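Local coordinates for protein alpha-14 giardin (Giardia lamblia, PDB 3CHJ) that may serve as a calcium-regulated structural element linking the phospholipid bilayer to the underlying axoneme, and binds calcium as a member of the annexin family, at residues Lys18-Cys23 with Asp60-Lys65; Lys28-Ile33 with Gly304-Leu309; Glu72-Met77 with Arg264-Thr269; Lys80-Leu85 with Ala270-Glu275. All coordinates share one frame; numbering follows the deposited sequence.

Contact 1. Residues Lys18-Cys23 with Asp60-Lys65; sequences KVVEAC and DAFLKK
The carbonyl oxygen of V20 has two neighbours: within its own helix it accepts the N-H of C23, with 3.1 Å from C23 N to V20 O, and across the contact the edge of the F62 ring comes up to it in the ring plane, CZ 3.8 Å from V20 O. The carbonyl of V19 also lies near this edge, 4.1 Å from F62 CE2. With chi1 at 180° the F62 CG stands anti to the backbone N, and from there the ring reaches helix 12-24.

On the same helix as V20, C23 makes the closest approach. Its CB sits 3.4 Å from F62 CE2, approaching the ring obliquely, while SG lies 4.6 Å from the F62 ring centroid in a sulfur-aromatic contact that is likewise oblique. The sulfur also reaches L63, whose CD2 is 3.6 Å from C23 SG. V20 adds a looser methyl contact, CG1 to CZ. The two short helical segments run nearly parallel, 23° between their directions, and side chains bridge the 10.8 Å between the axes.

Around the ring, F51 of helix 41-55 and H66 pack against F62, and R29 bonds to the carbonyl of A22, just before C23. L63 also leans on E72 and L76 of helix 69-78. Cohesion here is therefore apolar and sulfur-aromatic, probably with a mild electrostatic gain where the ring's C-H edge, slightly positive, faces the carbonyl oxygens.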
loop_
_atom_site.group_PDB
_atom_site.type_symbol
_atom_site.label_atom_id
_atom_site.label_comp_id
_atom_site.label_asym_id
_atom_site.label_seq_id
_atom_site.Cartn_x
_atom_site.Cartn_y
_atom_site.Cartn_z
ATOM N N LYS A 18 4.327 0.150 28.932
ATOM C CA LYS A 18 4.233 1.423 28.222
ATOM C C LYS A 18 2.930 1.490 27.408
ATOM O O LYS A 18 2.291 2.551 27.310
ATOM C CB LYS A 18 5.439 1.621 27.305
ATOM C CG LYS A 18 5.538 3.027 26.758
ATOM C CD LYS A 18 6.815 3.225 25.938
ATOM C CE LYS A 18 6.982 4.678 25.538
ATOM N NZ LYS A 18 8.093 4.839 24.548
ATOM N N VAL A 19 2.561 0.357 26.810
ATOM C CA VAL A 19 1.302 0.222 26.075
ATOM C C VAL A 19 0.096 0.424 27.008
ATOM O O VAL A 19 -0.803 1.215 26.715
ATOM C CB VAL A 19 1.221 -1.146 25.334
ATOM C CG1 VAL A 19 -0.172 -1.395 24.762
ATOM C CG2 VAL A 19 2.287 -1.200 24.221
ATOM N N VAL A 20 0.111 -0.266 28.146
ATOM C CA VAL A 20 -0.910 -0.074 29.176
ATOM C C VAL A 20 -1.057 1.407 29.566
ATOM O O VAL A 20 -2.144 1.965 29.513
ATOM C CB VAL A 20 -0.593 -0.931 30.418
ATOM C CG1 VAL A 20 -1.495 -0.536 31.587
ATOM C CG2 VAL A 20 -0.773 -2.399 30.086
ATOM N N GLU A 21 0.049 2.045 29.911
ATOM C CA GLU A 21 0.005 3.434 30.353
ATOM C C GLU A 21 -0.477 4.386 29.260
ATOM O O GLU A 21 -1.193 5.350 29.528
ATOM C CB GLU A 21 1.359 3.843 30.919
ATOM C CG GLU A 21 1.666 3.106 32.240
ATOM C CD GLU A 21 2.996 3.480 32.858
ATOM O OE1 GLU A 21 3.641 4.449 32.393
ATOM O OE2 GLU A 21 3.400 2.805 33.835
ATOM N N ALA A 22 -0.111 4.085 28.019
ATOM C CA ALA A 22 -0.521 4.899 26.884
ATOM C C ALA A 22 -2.031 4.968 26.717
ATOM O O ALA A 22 -2.560 5.969 26.253
ATOM C CB ALA A 22 0.136 4.377 25.593
ATOM N N CYS A 23 -2.715 3.888 27.091
ATOM C CA CYS A 23 -4.165 3.795 26.940
ATOM C C CYS A 23 -4.930 4.324 28.153
ATOM O O CYS A 23 -6.142 4.574 28.071
ATOM C CB CYS A 23 -4.550 2.346 26.710
ATOM S SG CYS A 23 -3.988 1.706 25.105
ATOM N N ASP A 60 -6.294 -6.444 21.608
ATOM C CA ASP A 60 -7.409 -5.833 20.889
ATOM C C ASP A 60 -8.566 -5.461 21.825
ATOM O O ASP A 60 -9.126 -4.371 21.717
ATOM C CB ASP A 60 -7.851 -6.657 19.667
ATOM C CG ASP A 60 -8.390 -8.045 20.022
ATOM O OD1 ASP A 60 -8.150 -8.566 21.143
ATOM O OD2 ASP A 60 -9.060 -8.619 19.133
ATOM N N ALA A 61 -8.867 -6.338 22.782
ATOM C CA ALA A 61 -9.922 -6.062 23.765
ATOM C C ALA A 61 -9.594 -4.853 24.638
ATOM O O ALA A 61 -10.484 -4.057 24.970
ATOM C CB ALA A 61 -10.170 -7.286 24.640
ATOM N N PHE A 62 -8.321 -4.721 25.010
ATOM C CA PHE A 62 -7.850 -3.590 25.813
ATOM C C PHE A 62 -7.910 -2.276 25.040
ATOM O O PHE A 62 -8.371 -1.247 25.563
ATOM C CB PHE A 62 -6.426 -3.849 26.281
ATOM C CG PHE A 62 -5.845 -2.751 27.108
ATOM C CD1 PHE A 62 -6.323 -2.495 28.390
ATOM C CD2 PHE A 62 -4.783 -1.993 26.623
ATOM C CE1 PHE A 62 -5.750 -1.473 29.172
ATOM C CE2 PHE A 62 -4.213 -0.982 27.382
ATOM C CZ PHE A 62 -4.697 -0.715 28.664
ATOM N N LEU A 63 -7.426 -2.299 23.802
ATOM C CA LEU A 63 -7.479 -1.110 22.965
ATOM C C LEU A 63 -8.908 -0.630 22.752
ATOM O O LEU A 63 -9.154 0.572 22.756
ATOM C CB LEU A 63 -6.805 -1.360 21.612
ATOM C CG LEU A 63 -5.308 -1.663 21.652
ATOM C CD1 LEU A 63 -4.808 -1.868 20.227
ATOM C CD2 LEU A 63 -4.515 -0.563 22.372
ATOM N N LYS A 64 -9.834 -1.569 22.570
ATOM C CA LYS A 64 -11.224 -1.221 22.265
ATOM C C LYS A 64 -11.859 -0.315 23.341
ATOM O O LYS A 64 -12.713 0.535 23.033
ATOM C CB LYS A 64 -12.036 -2.504 22.066
ATOM C CG LYS A 64 -13.399 -2.268 21.502
ATOM C CD LYS A 64 -14.190 -3.545 21.360
ATOM C CE LYS A 64 -15.542 -3.231 20.740
ATOM N NZ LYS A 64 -16.442 -4.423 20.686
ATOM N N LYS A 65 -11.389 -0.467 24.573
ATOM C CA LYS A 65 -11.946 0.250 25.723
ATOM C C LYS A 65 -11.480 1.698 25.764
ATOM O O LYS A 65 -12.069 2.545 26.469
ATOM C CB LYS A 65 -11.520 -0.437 27.024
ATOM C CG LYS A 65 -12.001 -1.871 27.180
ATOM C CD LYS A 65 -11.675 -2.412 28.564
ATOM C CE LYS A 65 -12.203 -3.837 28.756
ATOM N NZ LYS A 65 -11.269 -4.908 28.229
#

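Contact 2. Residues Lys28-Ile33 with Gly304-Leu309; sequences KRLDLI and GDAIKL
An apolar contact, with L30 and I33 set against A306 and L309, ties the beginning of the chain to helix 301-310, which lies in the fourth-repeat region of this annexin. I33 belongs to helix 31-38, and L30 to the type I turn K28-D31 that leads into it. The backbones come closest at I33 and A306, whose CA atoms are 6.4 Å apart.

I33 divides its branches between two partners. CG1 lies over the methyl of A306, 3.6 Å from its CB, and I33 CG2 lies 3.7 Å from L309 CD2, the two side chains sliding past each other in opposite directions. L309 has CG anti to its backbone N (chi1 -175°), and this CG lies against I33 CG2. L30, three residues before I33, packs on the same helix 301-310: its CD2 rests 3.7 Å from A306 N, and its CD1 comes 3.9 Å from D305 CB, the L30 and D305 side chains crossing at about a right angle. The carboxylate of D305 is engaged within its own helix, where K308 NZ stands 3.6 Å from D305 OD1 in a salt bridge.

V302 extends the surface under L30, and L310 adds to that under I33. Helix 69-78 fits alongside, with F71 touching both I33 and A306, L78 touching I33 and L74 touching I307, while helix 291-298 packs against I307 and K308.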
loop_
_atom_site.group_PDB
_atom_site.type_symbol
_atom_site.label_atom_id
_atom_site.label_comp_id
_atom_site.label_asym_id
_atom_site.label_seq_id
_atom_site.Cartn_x
_atom_site.Cartn_y
_atom_site.Cartn_z
ATOM N N LYS A 28 -0.608 10.408 26.620
ATOM C CA LYS A 28 0.442 9.452 26.247
ATOM C C LYS A 28 0.046 8.514 25.100
ATOM O O LYS A 28 0.787 7.573 24.790
ATOM C CB LYS A 28 0.869 8.617 27.450
ATOM C CG LYS A 28 1.473 9.427 28.589
ATOM C CD LYS A 28 1.894 8.502 29.721
ATOM C CE LYS A 28 2.597 9.276 30.825
ATOM N NZ LYS A 28 2.893 8.394 31.983
ATOM N N ARG A 29 -1.096 8.779 24.475
ATOM C CA ARG A 29 -1.607 7.881 23.432
ATOM C C ARG A 29 -0.595 7.650 22.313
ATOM O O ARG A 29 -0.518 6.538 21.760
ATOM C CB ARG A 29 -2.901 8.410 22.823
ATOM C CG ARG A 29 -4.136 8.232 23.701
ATOM C CD ARG A 29 -4.586 6.765 23.772
ATOM N NE ARG A 29 -5.947 6.669 24.312
ATOM C CZ ARG A 29 -6.264 6.836 25.597
ATOM N NH1 ARG A 29 -5.319 7.081 26.495
ATOM N NH2 ARG A 29 -7.534 6.736 25.976
ATOM N N LEU A 30 0.182 8.679 21.967
ATOM C CA LEU A 30 1.125 8.530 20.848
ATOM C C LEU A 30 2.317 7.627 21.167
ATOM O O LEU A 30 3.090 7.259 20.269
ATOM C CB LEU A 30 1.569 9.884 20.290
ATOM C CG LEU A 30 0.477 10.682 19.578
ATOM C CD1 LEU A 30 0.984 12.095 19.287
ATOM C CD2 LEU A 30 -0.055 10.009 18.278
ATOM N N ASP A 31 2.467 7.230 22.434
ATOM C CA ASP A 31 3.459 6.224 22.752
ATOM C C ASP A 31 3.219 4.939 21.961
ATOM O O ASP A 31 4.158 4.212 21.655
ATOM C CB ASP A 31 3.499 5.918 24.253
ATOM C CG ASP A 31 4.120 7.051 25.069
ATOM O OD1 ASP A 31 4.736 7.971 24.490
ATOM O OD2 ASP A 31 3.986 7.011 26.310
ATOM N N LEU A 32 1.956 4.648 21.661
ATOM C CA LEU A 32 1.647 3.475 20.851
ATOM C C LEU A 32 2.301 3.570 19.483
ATOM O O LEU A 32 2.702 2.547 18.929
ATOM C CB LEU A 32 0.133 3.292 20.676
ATOM C CG LEU A 32 -0.663 3.118 21.984
ATOM C CD1 LEU A 32 -2.145 3.104 21.688
ATOM C CD2 LEU A 32 -0.231 1.844 22.705
ATOM N N ILE A 33 2.368 4.792 18.953
ATOM C CA ILE A 33 2.951 5.053 17.637
ATOM C C ILE A 33 4.473 5.111 17.713
ATOM O O ILE A 33 5.167 4.563 16.846
ATOM C CB ILE A 33 2.384 6.351 17.031
ATOM C CG1 ILE A 33 0.858 6.274 16.883
ATOM C CG2 ILE A 33 3.054 6.658 15.705
ATOM C CD1 ILE A 33 0.321 5.096 16.025
ATOM N N GLY A 304 -5.109 11.998 13.644
ATOM C CA GLY A 304 -4.341 12.828 12.723
ATOM C C GLY A 304 -2.893 12.925 13.151
ATOM O O GLY A 304 -1.989 12.839 12.317
ATOM N N ASP A 305 -2.661 13.087 14.451
ATOM C CA ASP A 305 -1.296 13.171 14.970
ATOM C C ASP A 305 -0.541 11.874 14.717
ATOM O O ASP A 305 0.642 11.897 14.393
ATOM C CB ASP A 305 -1.319 13.536 16.461
ATOM C CG ASP A 305 -1.804 14.976 16.703
ATOM O OD1 ASP A 305 -1.757 15.818 15.778
ATOM O OD2 ASP A 305 -2.241 15.251 17.842
ATOM N N ALA A 306 -1.238 10.741 14.825
ATOM C CA ALA A 306 -0.613 9.442 14.586
ATOM C C ALA A 306 -0.202 9.251 13.130
ATOM O O ALA A 306 0.888 8.741 12.861
ATOM C CB ALA A 306 -1.535 8.301 15.033
ATOM N N ILE A 307 -1.084 9.625 12.200
ATOM C CA ILE A 307 -0.764 9.530 10.780
ATOM C C ILE A 307 0.443 10.410 10.453
ATOM O O ILE A 307 1.396 9.940 9.807
ATOM C CB ILE A 307 -1.981 9.883 9.887
ATOM C CG1 ILE A 307 -3.127 8.893 10.115
ATOM C CG2 ILE A 307 -1.586 9.981 8.386
ATOM C CD1 ILE A 307 -2.820 7.397 9.812
ATOM N N LYS A 308 0.440 11.653 10.953
ATOM C CA LYS A 308 1.564 12.591 10.721
ATOM C C LYS A 308 2.864 12.014 11.269
ATOM O O LYS A 308 3.904 12.063 10.592
ATOM C CB LYS A 308 1.310 13.957 11.377
ATOM C CG LYS A 308 0.361 14.842 10.599
ATOM C CD LYS A 308 0.289 16.247 11.155
ATOM C CE LYS A 308 -0.565 16.289 12.428
ATOM N NZ LYS A 308 -0.966 17.682 12.810
ATOM N N LEU A 309 2.812 11.442 12.478
ATOM C CA LEU A 309 4.016 10.904 13.107
ATOM C C LEU A 309 4.561 9.666 12.381
ATOM O O LEU A 309 5.768 9.513 12.189
ATOM C CB LEU A 309 3.725 10.575 14.584
ATOM C CG LEU A 309 4.903 10.102 15.432
ATOM C CD1 LEU A 309 6.061 11.082 15.360
ATOM C CD2 LEU A 309 4.419 9.928 16.870
#

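Contact 3. Residues Glu72-Met77 with Arg264-Thr269; sequences ESLVLM and RLNRIT
N266 lies closely against L74, and their CA atoms are only 5.3 Å apart. Its OD1 sits 3.6 Å from L74 CB and, on the same leucine, near CD1; the amide nitrogen lies beside S73, with ND2 3.7 Å from S73 CB. M77 closes over the root of the asparagine: extended beyond CG, it reaches N266 with its terminal methyl, CE 3.7 Å from N266 CB, and crosses that side chain at about a right angle. The sulfur of M77 continues onto the next residue, 3.9 Å from R267 CA.

The amide is fixed from outside the two segments: OD1 is hydrogen-bonded to Y303 OH and ND2 to the carbonyl of D70, just ahead of helix segment 72-77, while S73 OG turns back to the carbonyl of K69. Both ends of this buried polar group are thus satisfied and its rotation is set. Further out, R267 and R264 both form salt bridges through NE to D106 OD2, and the R267 guanidinium lies flat over R264 CA. On the same helix, T269 OG1 gives its hydrogen to L265 O at 2.7 Å; that oxygen also takes T269 N, the two donors arriving from opposite faces of the carbonyl plane.

The helix segments run nearly parallel, crossing at -18° with axes 9.4 Å apart. Helix 301-310 packs against L74, L265 and T269, helix 101-108 and helix 243-254 cover the R264 side, and helix 59-64 lies against E72 and L76.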
loop_
_atom_site.group_PDB
_atom_site.type_symbol
_atom_site.label_atom_id
_atom_site.label_comp_id
_atom_site.label_asym_id
_atom_site.label_seq_id
_atom_site.Cartn_x
_atom_site.Cartn_y
_atom_site.Cartn_z
ATOM N N GLU A 72 -7.574 2.332 16.824
ATOM C CA GLU A 72 -7.365 0.938 17.255
ATOM C C GLU A 72 -6.946 0.063 16.064
ATOM O O GLU A 72 -6.006 -0.735 16.159
ATOM C CB GLU A 72 -8.625 0.329 17.894
ATOM C CG GLU A 72 -8.379 -1.110 18.260
ATOM C CD GLU A 72 -9.590 -1.909 18.670
ATOM O OE1 GLU A 72 -10.711 -1.359 18.738
ATOM O OE2 GLU A 72 -9.404 -3.125 18.915
ATOM N N SER A 73 -7.657 0.240 14.960
ATOM C CA SER A 73 -7.397 -0.536 13.747
ATOM C C SER A 73 -5.988 -0.266 13.244
ATOM O O SER A 73 -5.242 -1.195 12.895
ATOM C CB SER A 73 -8.420 -0.187 12.695
ATOM O OG SER A 73 -9.686 -0.692 13.123
ATOM N N LEU A 74 -5.610 1.001 13.253
ATOM C CA LEU A 74 -4.269 1.387 12.845
ATOM C C LEU A 74 -3.202 0.726 13.703
ATOM O O LEU A 74 -2.288 0.084 13.171
ATOM C CB LEU A 74 -4.129 2.920 12.905
ATOM C CG LEU A 74 -2.737 3.493 12.623
ATOM C CD1 LEU A 74 -2.342 3.187 11.144
ATOM C CD2 LEU A 74 -2.775 4.978 12.886
ATOM N N VAL A 75 -3.321 0.866 15.028
ATOM C CA VAL A 75 -2.327 0.280 15.940
ATOM C C VAL A 75 -2.195 -1.231 15.732
ATOM O O VAL A 75 -1.086 -1.766 15.676
ATOM C CB VAL A 75 -2.665 0.626 17.423
ATOM C CG1 VAL A 75 -1.809 -0.163 18.391
ATOM C CG2 VAL A 75 -2.480 2.123 17.653
ATOM N N LEU A 76 -3.320 -1.934 15.616
ATOM C CA LEU A 76 -3.256 -3.396 15.407
ATOM C C LEU A 76 -2.521 -3.749 14.117
ATOM O O LEU A 76 -1.769 -4.731 14.089
ATOM C CB LEU A 76 -4.650 -4.013 15.437
ATOM C CG LEU A 76 -5.290 -3.950 16.828
ATOM C CD1 LEU A 76 -6.754 -4.389 16.764
ATOM C CD2 LEU A 76 -4.528 -4.757 17.872
ATOM N N MET A 77 -2.690 -2.930 13.081
ATOM C CA MET A 77 -2.006 -3.176 11.802
ATOM C C MET A 77 -0.502 -2.996 11.965
ATOM O O MET A 77 0.295 -3.651 11.270
ATOM C CB MET A 77 -2.504 -2.222 10.722
ATOM C CG MET A 77 -3.915 -2.475 10.207
ATOM S SD MET A 77 -4.152 -1.434 8.728
ATOM C CE MET A 77 -5.945 -1.530 8.502
ATOM N N ARG A 264 -8.545 3.159 4.251
ATOM C CA ARG A 264 -7.478 3.296 3.264
ATOM C C ARG A 264 -6.251 3.971 3.883
ATOM O O ARG A 264 -5.125 3.515 3.683
ATOM C CB ARG A 264 -7.906 3.994 1.950
ATOM C CG ARG A 264 -6.725 4.294 0.999
ATOM C CD ARG A 264 -7.150 4.867 -0.353
ATOM N NE ARG A 264 -7.217 3.813 -1.368
ATOM C CZ ARG A 264 -7.844 3.935 -2.538
ATOM N NH1 ARG A 264 -8.519 5.046 -2.818
ATOM N NH2 ARG A 264 -7.802 2.946 -3.424
ATOM N N LEU A 265 -6.458 5.050 4.646
ATOM C CA LEU A 265 -5.326 5.715 5.286
ATOM C C LEU A 265 -4.550 4.726 6.137
ATOM O O LEU A 265 -3.306 4.738 6.128
ATOM C CB LEU A 265 -5.780 6.914 6.140
ATOM C CG LEU A 265 -6.370 8.097 5.354
ATOM C CD1 LEU A 265 -7.164 9.021 6.289
ATOM C CD2 LEU A 265 -5.290 8.880 4.652
ATOM N N ASN A 266 -5.266 3.901 6.901
ATOM C CA ASN A 266 -4.603 2.947 7.799
ATOM C C ASN A 266 -3.754 1.953 7.020
ATOM O O ASN A 266 -2.583 1.733 7.356
ATOM C CB ASN A 266 -5.626 2.193 8.661
ATOM C CG ASN A 266 -6.208 3.057 9.749
ATOM O OD1 ASN A 266 -5.744 4.186 9.976
ATOM N ND2 ASN A 266 -7.195 2.518 10.466
ATOM N N ARG A 267 -4.341 1.329 5.998
ATOM C CA ARG A 267 -3.593 0.277 5.308
ATOM C C ARG A 267 -2.405 0.852 4.531
ATOM O O ARG A 267 -1.323 0.249 4.504
ATOM C CB ARG A 267 -4.500 -0.585 4.416
ATOM C CG ARG A 267 -5.096 0.150 3.249
ATOM C CD ARG A 267 -5.821 -0.845 2.365
ATOM N NE ARG A 267 -6.606 -0.168 1.339
ATOM C CZ ARG A 267 -7.919 0.011 1.395
ATOM N NH1 ARG A 267 -8.628 -0.440 2.438
ATOM N NH2 ARG A 267 -8.523 0.650 0.396
ATOM N N ILE A 268 -2.579 2.021 3.896
ATOM C CA ILE A 268 -1.470 2.606 3.158
ATOM C C ILE A 268 -0.349 2.976 4.133
ATOM O O ILE A 268 0.811 2.680 3.882
ATOM C CB ILE A 268 -1.898 3.859 2.344
ATOM C CG1 ILE A 268 -3.020 3.513 1.339
ATOM C CG2 ILE A 268 -0.685 4.532 1.720
ATOM C CD1 ILE A 268 -2.570 2.700 0.158
ATOM N N THR A 269 -0.716 3.560 5.276
ATOM C CA THR A 269 0.267 3.954 6.275
ATOM C C THR A 269 0.963 2.706 6.863
ATOM O O THR A 269 2.191 2.622 6.872
ATOM C CB THR A 269 -0.395 4.829 7.364
ATOM O OG1 THR A 269 -0.983 5.972 6.723
ATOM C CG2 THR A 269 0.641 5.248 8.419
#

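Contact 4. Residues Lys80-Leu85 with Ala270-Glu275; sequences KPRAQL and AMHFRE
R82 opens helix 82-94 directly after P81 at the N-cap, and its CA is 6.9 Å from that of M271, late in helix 262-272. From there the arginine stretches out, CG anti to the backbone N (chi1 167°) and the chain extended as far as NE, to bring its guanidinium to the M271 carbonyl. NH1 gives a nearly straight bond to M271 O, 2.7 Å with an N-H...O angle of 164°; it arrives in the carbonyl plane on a lone pair, and the oxygen lies almost in the guanidinium plane. NH2 adds a weak second bond to M271 O at 3.3 Å.

E275 stands over one face of the group, its OE1 3.9 Å from R82 NH1, a long, purely electrostatic pairing. H272 meets the edge, with CD2 4.0 Å from R82 NH2. Beside this polar part, L85 CD2 packs 3.9 Å from A270 CB and also approaches M271 CG, while M77 of helix 69-78 touches both L85 and A270.

M271 O and E275 OE2 are two acceptors 3.2 Å apart, so the arginine's positive charge probably offsets their mutual repulsion.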
loop_
_atom_site.group_PDB
_atom_site.type_symbol
_atom_site.label_atom_id
_atom_site.label_comp_id
_atom_site.label_asym_id
_atom_site.label_seq_id
_atom_site.Cartn_x
_atom_site.Cartn_y
_atom_site.Cartn_z
ATOM N N LYS A 80 2.039 -6.015 13.473
ATOM C CA LYS A 80 1.990 -7.276 12.732
ATOM C C LYS A 80 3.183 -7.359 11.804
ATOM O O LYS A 80 3.599 -6.350 11.253
ATOM C CB LYS A 80 0.732 -7.320 11.845
ATOM C CG LYS A 80 -0.501 -7.717 12.572
ATOM C CD LYS A 80 -1.724 -7.506 11.745
ATOM C CE LYS A 80 -2.927 -7.569 12.659
ATOM N NZ LYS A 80 -2.991 -8.845 13.423
ATOM N N PRO A 81 3.699 -8.577 11.570
ATOM C CA PRO A 81 4.618 -8.690 10.446
ATOM C C PRO A 81 3.917 -8.315 9.123
ATOM O O PRO A 81 2.734 -8.590 8.955
ATOM C CB PRO A 81 4.971 -10.183 10.439
ATOM C CG PRO A 81 4.656 -10.657 11.817
ATOM C CD PRO A 81 3.477 -9.867 12.251
ATOM N N ARG A 82 4.673 -7.722 8.208
ATOM C CA ARG A 82 4.170 -7.245 6.909
ATOM C C ARG A 82 3.354 -8.289 6.140
ATOM O O ARG A 82 2.223 -8.033 5.698
ATOM C CB ARG A 82 5.364 -6.794 6.067
ATOM C CG ARG A 82 5.084 -6.552 4.601
ATOM C CD ARG A 82 6.365 -6.152 3.877
ATOM N NE ARG A 82 6.076 -5.288 2.732
ATOM C CZ ARG A 82 5.497 -4.094 2.845
ATOM N NH1 ARG A 82 5.150 -3.638 4.041
ATOM N NH2 ARG A 82 5.256 -3.362 1.772
ATOM N N ALA A 83 3.937 -9.470 5.966
ATOM C CA ALA A 83 3.295 -10.514 5.177
ATOM C C ALA A 83 1.945 -10.895 5.775
ATOM O O ALA A 83 0.979 -11.124 5.045
ATOM C CB ALA A 83 4.208 -11.728 5.060
ATOM N N GLN A 84 1.882 -10.974 7.100
ATOM C CA GLN A 84 0.642 -11.281 7.801
ATOM C C GLN A 84 -0.416 -10.195 7.549
ATOM O O GLN A 84 -1.561 -10.490 7.209
ATOM C CB GLN A 84 0.915 -11.397 9.305
ATOM C CG GLN A 84 -0.280 -11.881 10.084
ATOM C CD GLN A 84 -0.494 -13.379 9.935
ATOM O OE1 GLN A 84 0.463 -14.151 9.814
ATOM N NE2 GLN A 84 -1.754 -13.796 9.951
ATOM N N LEU A 85 0.002 -8.940 7.701
ATOM C CA LEU A 85 -0.859 -7.819 7.441
ATOM C C LEU A 85 -1.422 -7.897 6.010
ATOM O O LEU A 85 -2.641 -7.757 5.829
ATOM C CB LEU A 85 -0.106 -6.504 7.673
ATOM C CG LEU A 85 -0.881 -5.265 7.243
ATOM C CD1 LEU A 85 -2.105 -5.093 8.123
ATOM C CD2 LEU A 85 0.035 -4.051 7.285
ATOM N N ALA A 270 0.200 1.723 7.329
ATOM C CA ALA A 270 0.803 0.516 7.923
ATOM C C ALA A 270 1.679 -0.269 6.930
ATOM O O ALA A 270 2.757 -0.751 7.309
ATOM C CB ALA A 270 -0.303 -0.378 8.496
ATOM N N MET A 271 1.241 -0.341 5.669
ATOM C CA MET A 271 2.019 -1.081 4.654
ATOM C C MET A 271 3.327 -0.396 4.319
ATOM O O MET A 271 4.312 -1.073 3.987
ATOM C CB MET A 271 1.225 -1.309 3.363
ATOM C CG MET A 271 0.093 -2.286 3.524
ATOM S SD MET A 271 -0.617 -2.731 1.929
ATOM C CE MET A 271 -1.561 -1.279 1.517
ATOM N N HIS A 272 3.355 0.939 4.379
ATOM C CA HIS A 272 4.415 1.671 3.681
ATOM C C HIS A 272 5.220 2.658 4.488
ATOM O O HIS A 272 6.217 3.159 4.000
ATOM C CB HIS A 272 3.826 2.350 2.442
ATOM C CG HIS A 272 3.324 1.373 1.435
ATOM N ND1 HIS A 272 2.038 1.393 0.936
ATOM C CD2 HIS A 272 3.931 0.303 0.877
ATOM C CE1 HIS A 272 1.891 0.392 0.083
ATOM N NE2 HIS A 272 3.017 -0.286 0.035
ATOM N N PHE A 273 4.810 2.951 5.724
ATOM C CA PHE A 273 5.501 4.022 6.457
ATOM C C PHE A 273 6.985 3.731 6.709
ATOM O O PHE A 273 7.809 4.645 6.709
ATOM C CB PHE A 273 4.765 4.376 7.760
ATOM C CG PHE A 273 5.140 3.513 8.933
ATOM C CD1 PHE A 273 6.125 3.924 9.827
ATOM C CD2 PHE A 273 4.480 2.310 9.172
ATOM C CE1 PHE A 273 6.472 3.142 10.929
ATOM C CE2 PHE A 273 4.831 1.515 10.282
ATOM C CZ PHE A 273 5.830 1.959 11.164
ATOM N N ARG A 274 7.322 2.460 6.904
ATOM C CA ARG A 274 8.684 2.128 7.334
ATOM C C ARG A 274 9.671 2.235 6.159
ATOM O O ARG A 274 10.809 2.685 6.320
ATOM C CB ARG A 274 8.686 0.731 7.947
ATOM C CG ARG A 274 9.726 0.545 9.027
ATOM C CD ARG A 274 9.577 -0.826 9.662
ATOM N NE ARG A 274 8.428 -1.000 10.570
ATOM C CZ ARG A 274 8.490 -0.797 11.894
ATOM N NH1 ARG A 274 9.617 -0.355 12.466
ATOM N NH2 ARG A 274 7.429 -1.026 12.661
ATOM N N GLU A 275 9.210 1.872 4.972
ATOM C CA GLU A 275 10.074 1.852 3.792
ATOM C C GLU A 275 10.041 3.182 3.017
ATOM O O GLU A 275 11.072 3.645 2.490
ATOM C CB GLU A 275 9.661 0.689 2.876
ATOM C CG GLU A 275 9.677 -0.703 3.534
ATOM C CD GLU A 275 8.452 -1.067 4.418
ATOM O OE1 GLU A 275 8.591 -2.110 5.113
ATOM O OE2 GLU A 275 7.379 -0.377 4.432
#

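Overall arrangement
From the N terminus, contact 1 closes the shortest loop, bringing 60-65 back to 18-23. Contact 2 opens inside that loop at 28-33 but closes only at 304-309, so the two cross. After contact 1 has closed, contacts 3 and 4 open in turn at 72-77 and 80-85 and close in the same order on helix 262-272; they therefore cross each other, and both nest within the loop of contact 2. Contacts 1 and 2 touch in space, as do 3 and 4. Together contacts 2, 3 and 4 join the N-terminal helices to the fourth-repeat region, and the calcium-site residues A175 to E224 fall within the chain they enclose.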